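Local coordinates for hypothetical Thioesterase Protein SP_1851 (PDB 4XY5) that is a hypothetical thioesterase that probably hydrolyses thioesters, as related PaaI-type hot-dog enzymes do, at residues I12-E16 / T52-I57; F15-E19 / V30-V35; D25-V29 / K91-V95; G47-F51 / S74-Y78. The protein carries 1 engineered substitution. Numbering follows the deposited sequence.

Contact 1 of 4, residues I12-E16 / T52-I57. Engineered in segment 52-57: A55 (natural residue Asp).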
loop_
_atom_site.group_PDB
_atom_site.type_symbol
_atom_site.label_atom_id
_atom_site.label_comp_id
_atom_site.label_asym_id
_atom_site.label_seq_id
_atom_site.Cartn_x
_atom_site.Cartn_y
_atom_site.Cartn_z
ATOM N N ILE A 12 3.943 5.430 -22.811
ATOM C CA ILE A 12 4.750 5.812 -21.665
ATOM C C ILE A 12 5.867 4.790 -21.573
ATOM O O ILE A 12 5.602 3.596 -21.508
ATOM C CB ILE A 12 3.910 5.837 -20.374
ATOM C CG1 ILE A 12 2.802 6.884 -20.508
ATOM C CG2 ILE A 12 4.781 6.114 -19.150
ATOM C CD1 ILE A 12 1.462 6.402 -20.021
ATOM N N SER A 13 7.114 5.246 -21.612
ATOM C CA SER A 13 8.230 4.332 -21.675
ATOM C C SER A 13 9.203 4.573 -20.520
ATOM O O SER A 13 9.281 5.675 -19.993
ATOM C CB SER A 13 8.948 4.475 -23.027
ATOM O OG SER A 13 10.000 3.537 -23.124
ATOM N N ALA A 14 9.930 3.532 -20.131
ATOM C CA ALA A 14 10.906 3.635 -19.042
ATOM C C ALA A 14 12.175 2.887 -19.405
ATOM O O ALA A 14 12.103 1.800 -19.971
ATOM C CB ALA A 14 10.314 3.080 -17.739
ATOM N N PHE A 15 13.328 3.467 -19.072
ATOM C CA PHE A 15 14.650 2.916 -19.404
ATOM C C PHE A 15 15.011 2.959 -20.889
ATOM O O PHE A 15 15.606 2.018 -21.420
ATOM C CB PHE A 15 14.788 1.484 -18.897
ATOM C CG PHE A 15 14.703 1.371 -17.388
ATOM C CD1 PHE A 15 15.800 1.693 -16.602
ATOM C CD2 PHE A 15 13.527 0.972 -16.774
ATOM C CE1 PHE A 15 15.736 1.606 -15.219
ATOM C CE2 PHE A 15 13.449 0.877 -15.389
ATOM C CZ PHE A 15 14.552 1.194 -14.611
ATOM N N GLU A 16 14.685 4.064 -21.544
ATOM C CA GLU A 16 15.225 4.332 -22.873
ATOM C C GLU A 16 16.715 4.649 -22.762
ATOM O O GLU A 16 17.477 4.464 -23.715
ATOM C CB GLU A 16 14.460 5.472 -23.540
ATOM C CG GLU A 16 13.015 5.097 -23.827
ATOM C CD GLU A 16 12.320 6.036 -24.789
ATOM O OE1 GLU A 16 11.250 5.649 -25.304
ATOM O OE2 GLU A 16 12.826 7.155 -25.021
ATOM N N THR A 52 7.727 2.210 -12.582
ATOM C CA THR A 52 8.429 1.200 -13.344
ATOM C C THR A 52 9.940 1.269 -13.072
ATOM O O THR A 52 10.601 0.236 -12.979
ATOM C CB THR A 52 8.126 1.341 -14.862
ATOM O OG1 THR A 52 6.724 1.084 -15.081
ATOM C CG2 THR A 52 8.955 0.346 -15.692
ATOM N N LEU A 53 10.477 2.476 -12.931
ATOM C CA LEU A 53 11.876 2.611 -12.511
ATOM C C LEU A 53 12.098 1.837 -11.207
ATOM O O LEU A 53 13.046 1.060 -11.094
ATOM C CB LEU A 53 12.264 4.079 -12.328
ATOM C CG LEU A 53 12.202 5.015 -13.539
ATOM C CD1 LEU A 53 12.674 6.413 -13.158
ATOM C CD2 LEU A 53 13.044 4.487 -14.714
ATOM N N CYS A 54 11.198 2.014 -10.242
ATOM C CA CYS A 54 11.353 1.352 -8.945
ATOM C C CYS A 54 11.223 -0.170 -9.046
ATOM O O CYS A 54 11.979 -0.914 -8.406
ATOM C CB CYS A 54 10.325 1.875 -7.935
ATOM S SG CYS A 54 10.576 3.586 -7.497
ATOM N N ALA A 55 10.258 -0.634 -9.836
ATOM C CA ALA A 55 10.010 -2.073 -9.945
ATOM C C ALA A 55 11.162 -2.801 -10.615
ATOM O O ALA A 55 11.525 -3.915 -10.223
ATOM C CB ALA A 55 8.717 -2.341 -10.704
ATOM N N GLN A 56 11.721 -2.187 -11.649
ATOM C CA GLN A 56 12.877 -2.772 -12.309
ATOM C C GLN A 56 14.056 -2.882 -11.332
ATOM O O GLN A 56 14.710 -3.931 -11.228
ATOM C CB GLN A 56 13.250 -1.940 -13.526
ATOM C CG GLN A 56 14.409 -2.498 -14.338
ATOM C CD GLN A 56 14.066 -3.792 -15.057
ATOM O OE1 GLN A 56 12.942 -4.296 -14.979
ATOM N NE2 GLN A 56 15.046 -4.343 -15.761
ATOM N N ILE A 57 14.292 -1.822 -10.568
ATOM C CA ILE A 57 15.400 -1.840 -9.614
ATOM C C ILE A 57 15.117 -2.853 -8.497
ATOM O O ILE A 57 16.026 -3.532 -8.025
ATOM C CB ILE A 57 15.695 -0.412 -9.051
ATOM C CG1 ILE A 57 16.744 0.290 -9.925
ATOM C CG2 ILE A 57 16.252 -0.468 -7.624
ATOM C CD1 ILE A 57 16.395 0.360 -11.422
#
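F15 lays the face of its ring over the tip of L53: L53 CD2 lies 3.8 Å from the ring centroid and 19° off the ring normal, a CH-pi contact, and is 3.6 Å from F15 CZ. I57 comes to the ring edge, with I57 CD1 3.8 Å from F15 CZ, and Q56 packs obliquely, its CB 3.4 Å from F15 CE2. A flat aromatic suits this place because it covers about a turn and a half of helix, from T52 to I57. Its backbone, with positive phi just past the end of strand 12-14, starts the chain on its turn away. One residue earlier, A14 meets the helix with a methyl group, A14 CB to T52 CG2 being 3.7 Å; so small a side chain lets the strand come close, with A14 CA 6.7 Å from T52 CA. The helix is the central one of the hot-dog fold, and L53 continues inward to touch I108 and I90 of the sheet. Strand 12-14 pairs antiparallel with a strand of the second subunit, whose F9 meets F15 edge-to-face and whose H46 hydrogen-bonds to Q56 OE1. A55, an engineered residue where the natural sequence has Asp, does not touch 12-16. With carbon meeting carbon nearly throughout and no hydrogen bond between the segments, their attachment to each other rests on apolar fit, while strand 12-14 finds main-chain partners in the second subunit.

Contact 2 of 4, residues F15-E19 / V30-V35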
loop_
_atom_site.group_PDB
_atom_site.type_symbol
_atom_site.label_atom_id
_atom_site.label_comp_id
_atom_site.label_asym_id
_atom_site.label_seq_id
_atom_site.Cartn_x
_atom_site.Cartn_y
_atom_site.Cartn_z
ATOM N N PHE A 15 13.328 3.467 -19.072
ATOM C CA PHE A 15 14.650 2.916 -19.404
ATOM C C PHE A 15 15.011 2.959 -20.889
ATOM O O PHE A 15 15.606 2.018 -21.420
ATOM C CB PHE A 15 14.788 1.484 -18.897
ATOM C CG PHE A 15 14.703 1.371 -17.388
ATOM C CD1 PHE A 15 15.800 1.693 -16.602
ATOM C CD2 PHE A 15 13.527 0.972 -16.774
ATOM C CE1 PHE A 15 15.736 1.606 -15.219
ATOM C CE2 PHE A 15 13.449 0.877 -15.389
ATOM C CZ PHE A 15 14.552 1.194 -14.611
ATOM N N GLU A 16 14.685 4.064 -21.544
ATOM C CA GLU A 16 15.225 4.332 -22.873
ATOM C C GLU A 16 16.715 4.649 -22.762
ATOM O O GLU A 16 17.477 4.464 -23.715
ATOM C CB GLU A 16 14.460 5.472 -23.540
ATOM C CG GLU A 16 13.015 5.097 -23.827
ATOM C CD GLU A 16 12.320 6.036 -24.789
ATOM O OE1 GLU A 16 11.250 5.649 -25.304
ATOM O OE2 GLU A 16 12.826 7.155 -25.021
ATOM N N ASN A 17 17.113 5.116 -21.582
ATOM C CA ASN A 17 18.518 5.283 -21.220
ATOM C C ASN A 17 18.655 4.904 -19.755
ATOM O O ASN A 17 17.694 5.036 -19.008
ATOM C CB ASN A 17 18.999 6.721 -21.435
ATOM C CG ASN A 17 18.373 7.706 -20.457
ATOM O OD1 ASN A 17 18.851 7.876 -19.317
ATOM N ND2 ASN A 17 17.295 8.367 -20.891
ATOM N N TYR A 18 19.835 4.443 -19.351
ATOM C CA TYR A 18 20.104 4.175 -17.932
ATOM C C TYR A 18 21.577 3.851 -17.735
ATOM O O TYR A 18 22.274 3.502 -18.687
ATOM C CB TYR A 18 19.237 3.025 -17.392
ATOM C CG TYR A 18 19.535 1.661 -17.979
ATOM C CD1 TYR A 18 20.479 0.817 -17.397
ATOM C CD2 TYR A 18 18.863 1.211 -19.121
ATOM C CE1 TYR A 18 20.752 -0.440 -17.945
ATOM C CE2 TYR A 18 19.126 -0.034 -19.664
ATOM C CZ TYR A 18 20.069 -0.849 -19.081
ATOM O OH TYR A 18 20.319 -2.084 -19.635
ATOM N N GLU A 19 22.040 3.997 -16.496
ATOM C CA GLU A 19 23.372 3.582 -16.086
ATOM C C GLU A 19 23.248 2.782 -14.806
ATOM O O GLU A 19 22.699 3.286 -13.836
ATOM C CB GLU A 19 24.279 4.793 -15.851
ATOM C CG GLU A 19 24.500 5.666 -17.077
ATOM C CD GLU A 19 25.493 5.057 -18.035
ATOM O OE1 GLU A 19 26.182 4.092 -17.627
ATOM O OE2 GLU A 19 25.580 5.537 -19.190
ATOM N N VAL A 30 20.834 2.757 -9.793
ATOM C CA VAL A 30 20.732 2.966 -11.242
ATOM C C VAL A 30 20.351 4.416 -11.492
ATOM O O VAL A 30 19.509 4.956 -10.779
ATOM C CB VAL A 30 19.681 2.031 -11.886
ATOM C CG1 VAL A 30 19.490 2.352 -13.374
ATOM C CG2 VAL A 30 20.065 0.568 -11.684
ATOM N N THR A 31 20.963 5.048 -12.496
ATOM C CA THR A 31 20.586 6.410 -12.851
ATOM C C THR A 31 19.918 6.439 -14.232
ATOM O O THR A 31 20.125 5.545 -15.055
ATOM C CB THR A 31 21.789 7.368 -12.831
ATOM O OG1 THR A 31 22.739 6.974 -13.827
ATOM C CG2 THR A 31 22.446 7.365 -11.451
ATOM N N THR A 32 19.085 7.446 -14.461
ATOM C CA THR A 32 18.379 7.562 -15.731
ATOM C C THR A 32 17.961 9.008 -15.935
ATOM O O THR A 32 17.726 9.736 -14.970
ATOM C CB THR A 32 17.136 6.631 -15.797
ATOM O OG1 THR A 32 16.606 6.635 -17.127
ATOM C CG2 THR A 32 16.040 7.068 -14.821
ATOM N N LYS A 33 17.882 9.430 -17.193
ATOM C CA LYS A 33 17.489 10.797 -17.495
ATOM C C LYS A 33 16.054 10.842 -17.978
ATOM O O LYS A 33 15.688 10.088 -18.877
ATOM C CB LYS A 33 18.397 11.418 -18.563
ATOM C CG LYS A 33 18.181 12.926 -18.686
ATOM C CD LYS A 33 19.086 13.546 -19.734
ATOM C CE LYS A 33 18.742 13.041 -21.111
ATOM N NZ LYS A 33 19.553 13.726 -22.151
ATOM N N VAL A 34 15.263 11.736 -17.386
ATOM C CA VAL A 34 13.861 11.908 -17.757
ATOM C C VAL A 34 13.780 12.496 -19.169
ATOM O O VAL A 34 14.429 13.499 -19.474
ATOM C CB VAL A 34 13.121 12.814 -16.757
ATOM C CG1 VAL A 34 11.648 12.931 -17.108
ATOM C CG2 VAL A 34 13.277 12.275 -15.335
ATOM N N VAL A 35 13.005 11.849 -20.034
ATOM C CA VAL A 35 12.873 12.285 -21.419
ATOM C C VAL A 35 11.391 12.445 -21.750
ATOM O O VAL A 35 10.529 12.239 -20.880
ATOM C CB VAL A 35 13.560 11.299 -22.397
ATOM C CG1 VAL A 35 15.076 11.383 -22.243
ATOM C CG2 VAL A 35 13.085 9.871 -22.168
#
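This is a short antiparallel pairing at the edge of the sheet, where the loop after strand 12-14 runs into strand 19-24 and meets strand 27-33. E19 and T31 form a hydrogen-bonded pair: E19 N donates to T31 O at 2.9 Å, and T31 N to E19 O at 2.8 Å. Before that pair, side chains from both segments take over from main-chain pairing. N17 reads the backbone of K33 in both directions, OD1 accepting from K33 N at 2.8 Å while ND2 donates a hydrogen bond to K33 O at 3.1 Å; an amide side chain suits the job because it offers the same donor and acceptor as a peptide group. T32 returns the favour, its OG1 donating to N17 O at 2.7 Å. In the hot-dog fold a long antiparallel sheet curls round a central helix, and strands 19-24 and 27-33 are its first hairpin, with 19-24 outermost within this chain. The beta-branched V30 suits an extended strand and offers its methyl CG1 to the loop, 4.1 Å from Y18 CB and 4.2 Å from F15 CE1 at the ring edge. F9 of the second subunit stacks on the Y18 ring, and its backbone N hydrogen-bonds to Y18 OH. Towards the far end, E16 and V35 touch loosely: E16 OE2 is 3.9 Å from V35 CG2, and V35 CG1 is 4.0 Å from N17 ND2.

Contact 3 of 4, residues D25-V29 / K91-V95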
loop_
_atom_site.group_PDB
_atom_site.type_symbol
_atom_site.label_atom_id
_atom_site.label_comp_id
_atom_site.label_asym_id
_atom_site.label_seq_id
_atom_site.Cartn_x
_atom_site.Cartn_y
_atom_site.Cartn_z
ATOM N N ASP A 25 24.814 -7.723 -3.625
ATOM C CA ASP A 25 24.422 -8.132 -2.281
ATOM C C ASP A 25 23.193 -7.394 -1.765
ATOM O O ASP A 25 23.177 -6.912 -0.634
ATOM C CB ASP A 25 25.602 -7.931 -1.322
ATOM C CG ASP A 25 26.849 -8.660 -1.778
ATOM O OD1 ASP A 25 26.737 -9.862 -2.110
ATOM O OD2 ASP A 25 27.933 -8.027 -1.828
ATOM N N GLY A 26 22.175 -7.286 -2.613
ATOM C CA GLY A 26 20.900 -6.730 -2.196
ATOM C C GLY A 26 20.832 -5.218 -2.238
ATOM O O GLY A 26 19.913 -4.627 -1.690
ATOM N N HIS A 27 21.795 -4.594 -2.903
ATOM C CA HIS A 27 21.845 -3.141 -2.992
ATOM C C HIS A 27 22.123 -2.742 -4.424
ATOM O O HIS A 27 23.089 -3.203 -5.022
ATOM C CB HIS A 27 22.923 -2.574 -2.071
ATOM C CG HIS A 27 22.655 -2.824 -0.622
ATOM N ND1 HIS A 27 22.836 -4.059 -0.037
ATOM C CD2 HIS A 27 22.191 -2.009 0.353
ATOM C CE1 HIS A 27 22.509 -3.991 1.240
ATOM N NE2 HIS A 27 22.113 -2.759 1.503
ATOM N N VAL A 28 21.265 -1.881 -4.962
ATOM C CA VAL A 28 21.311 -1.511 -6.363
ATOM C C VAL A 28 21.179 -0.003 -6.484
ATOM O O VAL A 28 20.388 0.606 -5.775
ATOM C CB VAL A 28 20.178 -2.208 -7.154
ATOM C CG1 VAL A 28 20.044 -1.610 -8.554
ATOM C CG2 VAL A 28 20.418 -3.714 -7.211
ATOM N N VAL A 29 21.983 0.601 -7.351
ATOM C CA VAL A 29 21.838 2.012 -7.700
ATOM C C VAL A 29 21.882 2.158 -9.225
ATOM O O VAL A 29 22.849 1.737 -9.866
ATOM C CB VAL A 29 22.953 2.882 -7.080
ATOM C CG1 VAL A 29 22.827 4.325 -7.552
ATOM C CG2 VAL A 29 22.915 2.803 -5.557
ATOM N N LYS A 91 17.629 4.037 -5.983
ATOM C CA LYS A 91 18.366 3.198 -5.043
ATOM C C LYS A 91 17.436 2.181 -4.431
ATOM O O LYS A 91 16.464 2.557 -3.787
ATOM C CB LYS A 91 18.991 4.046 -3.935
ATOM C CG LYS A 91 19.917 5.145 -4.439
ATOM C CD LYS A 91 20.573 5.878 -3.267
ATOM C CE LYS A 91 21.708 6.776 -3.747
ATOM N NZ LYS A 91 22.464 7.342 -2.589
ATOM N N GLY A 92 17.745 0.902 -4.613
ATOM C CA GLY A 92 16.934 -0.147 -4.024
ATOM C C GLY A 92 17.761 -0.987 -3.068
ATOM O O GLY A 92 18.967 -1.192 -3.282
ATOM N N GLU A 93 17.124 -1.466 -2.013
ATOM C CA GLU A 93 17.803 -2.381 -1.115
ATOM C C GLU A 93 16.821 -3.367 -0.513
ATOM O O GLU A 93 15.643 -3.060 -0.344
ATOM C CB GLU A 93 18.530 -1.620 -0.019
ATOM C CG GLU A 93 17.629 -1.087 1.068
ATOM C CD GLU A 93 18.408 -0.469 2.210
ATOM O OE1 GLU A 93 18.960 0.634 2.021
ATOM O OE2 GLU A 93 18.474 -1.086 3.295
ATOM N N CYS A 94 17.307 -4.563 -0.208
ATOM C CA CYS A 94 16.484 -5.547 0.466
ATOM C C CYS A 94 16.484 -5.254 1.949
ATOM O O CYS A 94 17.526 -5.333 2.598
ATOM C CB CYS A 94 16.996 -6.958 0.212
ATOM S SG CYS A 94 15.916 -8.223 0.886
ATOM N N VAL A 95 15.326 -4.899 2.487
ATOM C CA VAL A 95 15.238 -4.607 3.907
ATOM C C VAL A 95 14.910 -5.865 4.680
ATOM O O VAL A 95 15.226 -5.974 5.868
ATOM C CB VAL A 95 14.191 -3.518 4.213
ATOM C CG1 VAL A 95 14.583 -2.231 3.541
ATOM C CG2 VAL A 95 12.827 -3.961 3.765
#
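K91 begins the run opposite V29 in a non-hydrogen-bonded antiparallel pair, the aliphatic part of its side chain lying against the valine (K91 CG to V29 CG2, 4.0 Å) while its CA makes a CA-H...O contact of 3.4 Å with V28 O. Next comes G92, hydrogen-bonded with V28 in both directions: G92 N to V28 O and V28 N to G92 O, each 2.9 Å. Having no side chain here goes with tight packing against the central helix, since I57 lies directly against the G92 backbone; V28, on the same face, packs on I57, L60 and V61 of that helix. This is the hot-dog arrangement, a curved antiparallel sheet wrapped round one long helix, and strands 27-29 and 91-94 run almost exactly antiparallel (173°), their axes 4.8 Å apart at the closest. E93 then pairs with H27 on the opposite face, alongside K91 and V29, where charged and polar residues can reach solvent; E93 CB sits 3.7 Å from H27 CD2, and H27 ND1 is tied by a hydrogen bond of 2.9 Å to D25 O. C94 N donates to G26 O at 3.0 Å. D25 and G26 both have positive phi, close to a type I' turn, and glycine suits the second position, where phi is 84°. At V95 the chain turns a corner away from 25-29, and its side chain packs on K118 of the third subunit.

Contact 4 of 4, residues G47-F51 / S74-Y78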
loop_
_atom_site.group_PDB
_atom_site.type_symbol
_atom_site.label_atom_id
_atom_site.label_comp_id
_atom_site.label_asym_id
_atom_site.label_seq_id
_atom_site.Cartn_x
_atom_site.Cartn_y
_atom_site.Cartn_z
ATOM N N GLY A 47 3.503 8.917 -13.181
ATOM C CA GLY A 47 3.567 8.072 -11.998
ATOM C C GLY A 47 3.874 6.628 -12.342
ATOM O O GLY A 47 4.493 5.912 -11.559
ATOM N N GLY A 48 3.431 6.187 -13.513
ATOM C CA GLY A 48 3.721 4.836 -13.967
ATOM C C GLY A 48 5.176 4.665 -14.368
ATOM O O GLY A 48 5.786 3.623 -14.137
ATOM N N TYR A 49 5.730 5.690 -15.001
ATOM C CA TYR A 49 7.154 5.714 -15.315
ATOM C C TYR A 49 7.985 5.603 -14.048
ATOM O O TYR A 49 8.881 4.757 -13.953
ATOM C CB TYR A 49 7.502 7.000 -16.086
ATOM C CG TYR A 49 8.964 7.411 -16.080
ATOM C CD1 TYR A 49 9.866 6.883 -16.994
ATOM C CD2 TYR A 49 9.424 8.377 -15.184
ATOM C CE1 TYR A 49 11.206 7.281 -16.989
ATOM C CE2 TYR A 49 10.747 8.780 -15.176
ATOM C CZ TYR A 49 11.630 8.233 -16.079
ATOM O OH TYR A 49 12.949 8.635 -16.066
ATOM N N LEU A 50 7.674 6.435 -13.058
ATOM C CA LEU A 50 8.418 6.411 -11.801
ATOM C C LEU A 50 8.285 5.051 -11.121
ATOM O O LEU A 50 9.256 4.514 -10.624
ATOM C CB LEU A 50 7.928 7.514 -10.850
ATOM C CG LEU A 50 8.169 8.953 -11.325
ATOM C CD1 LEU A 50 7.492 9.923 -10.353
ATOM C CD2 LEU A 50 9.653 9.196 -11.383
ATOM N N PHE A 51 7.078 4.496 -11.110
ATOM C CA PHE A 51 6.890 3.170 -10.520
ATOM C C PHE A 51 7.720 2.132 -11.255
ATOM O O PHE A 51 8.331 1.247 -10.642
ATOM C CB PHE A 51 5.420 2.761 -10.548
ATOM C CG PHE A 51 5.159 1.398 -9.953
ATOM C CD1 PHE A 51 4.802 1.263 -8.624
ATOM C CD2 PHE A 51 5.268 0.250 -10.738
ATOM C CE1 PHE A 51 4.549 0.008 -8.081
ATOM C CE2 PHE A 51 5.029 -0.995 -10.216
ATOM C CZ PHE A 51 4.664 -1.128 -8.873
ATOM N N SER A 74 2.952 -3.958 -4.338
ATOM C CA SER A 74 3.825 -2.816 -4.168
ATOM C C SER A 74 3.042 -1.592 -3.738
ATOM O O SER A 74 1.892 -1.422 -4.134
ATOM C CB SER A 74 4.578 -2.509 -5.459
ATOM O OG SER A 74 5.442 -1.412 -5.239
ATOM N N SER A 75 3.668 -0.764 -2.914
ATOM C CA SER A 75 3.087 0.526 -2.535
ATOM C C SER A 75 4.063 1.658 -2.848
ATOM O O SER A 75 5.256 1.527 -2.618
ATOM C CB SER A 75 2.708 0.509 -1.056
ATOM O OG SER A 75 1.650 -0.410 -0.878
ATOM N N ILE A 76 3.578 2.760 -3.416
ATOM C CA ILE A 76 4.482 3.852 -3.770
ATOM C C ILE A 76 3.883 5.175 -3.319
ATOM O O ILE A 76 2.668 5.353 -3.374
ATOM C CB ILE A 76 4.771 3.886 -5.310
ATOM C CG1 ILE A 76 5.673 5.068 -5.678
ATOM C CG2 ILE A 76 3.458 3.932 -6.090
ATOM C CD1 ILE A 76 6.300 4.927 -7.107
ATOM N N ASN A 77 4.744 6.060 -2.820
ATOM C CA ASN A 77 4.374 7.428 -2.446
ATOM C C ASN A 77 5.097 8.410 -3.334
ATOM O O ASN A 77 6.318 8.325 -3.482
ATOM C CB ASN A 77 4.746 7.735 -0.998
ATOM C CG ASN A 77 3.826 7.071 -0.012
ATOM O OD1 ASN A 77 4.014 5.910 0.338
ATOM N ND2 ASN A 77 2.817 7.800 0.434
ATOM N N TYR A 78 4.351 9.351 -3.898
ATOM C CA TYR A 78 4.924 10.376 -4.752
ATOM C C TYR A 78 5.104 11.682 -3.980
ATOM O O TYR A 78 4.152 12.218 -3.410
ATOM C CB TYR A 78 4.042 10.576 -5.977
ATOM C CG TYR A 78 3.881 9.318 -6.811
ATOM C CD1 TYR A 78 4.831 8.964 -7.759
ATOM C CD2 TYR A 78 2.777 8.479 -6.642
ATOM C CE1 TYR A 78 4.689 7.818 -8.526
ATOM C CE2 TYR A 78 2.622 7.319 -7.420
ATOM C CZ TYR A 78 3.583 7.000 -8.356
ATOM O OH TYR A 78 3.439 5.854 -9.139
#
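A single hydrogen bond joins the segments: Y78 OH donates to G47 O over a short 2.6 Å. The same carbonyl also accepts F51 N at 3.0 Å, so the phenol adds to a helical bond without replacing it. Glycine suits position 47, because a CB there would sit 3.3 Å from Y78 OH. Apolar packing supplies most of the rest. L50 CD1 rests at the edge of the tyrosine ring, 3.8 Å from Y78 CD1, while I76 fits against F51, with I76 CG2 3.9 Å from F51 CD1 and I76 CD1 3.9 Å from F51 CA. Alternation along the strand turns S74, I76 and Y78 to the helix, which crosses it at 122° with the axes 10.1 Å apart. S74 OG comes within 3.3 Å of F51 CE1; its small hydroxyl fits beside the ring and is satisfied by a hydrogen bond to T120 O of the next strand. F51 stacks on F51 of the second subunit, and residues 74-77 of strand 68-78 pair antiparallel with a strand of that chain, continuing the sheet as in hot-dog dimers. S75 OG hydrogen-bonds to S75 of the second and of the third subunit. The contact thus combines apolar packing with one directional bond to the first turn of the helix, so the tyrosine fixes that turn while hydrophobic side chains fill the space to the sheet.

In the fold
Helix 47-64 is the common hub. Contacts 1 and 4, with centres about 10 Å apart, use its successive turns and meet where Y49 CD1 comes 3.3 Å from S13 O. Contacts 1 and 2, about 8 Å apart between centres, share F15 and E16, and I57 CD1 touches V30 CG2 at 3.7 Å; I57 also reaches contact 3 through G92. Contact 3 lies about 17 Å from contact 4, centre to centre, across the middle of the chain. Contacts 1, 2 and 4 all touch the second subunit. PaaI-type active sites lie at such dimer interfaces beside this helix, so the engineered A55, Asp in nature, probably marks that region.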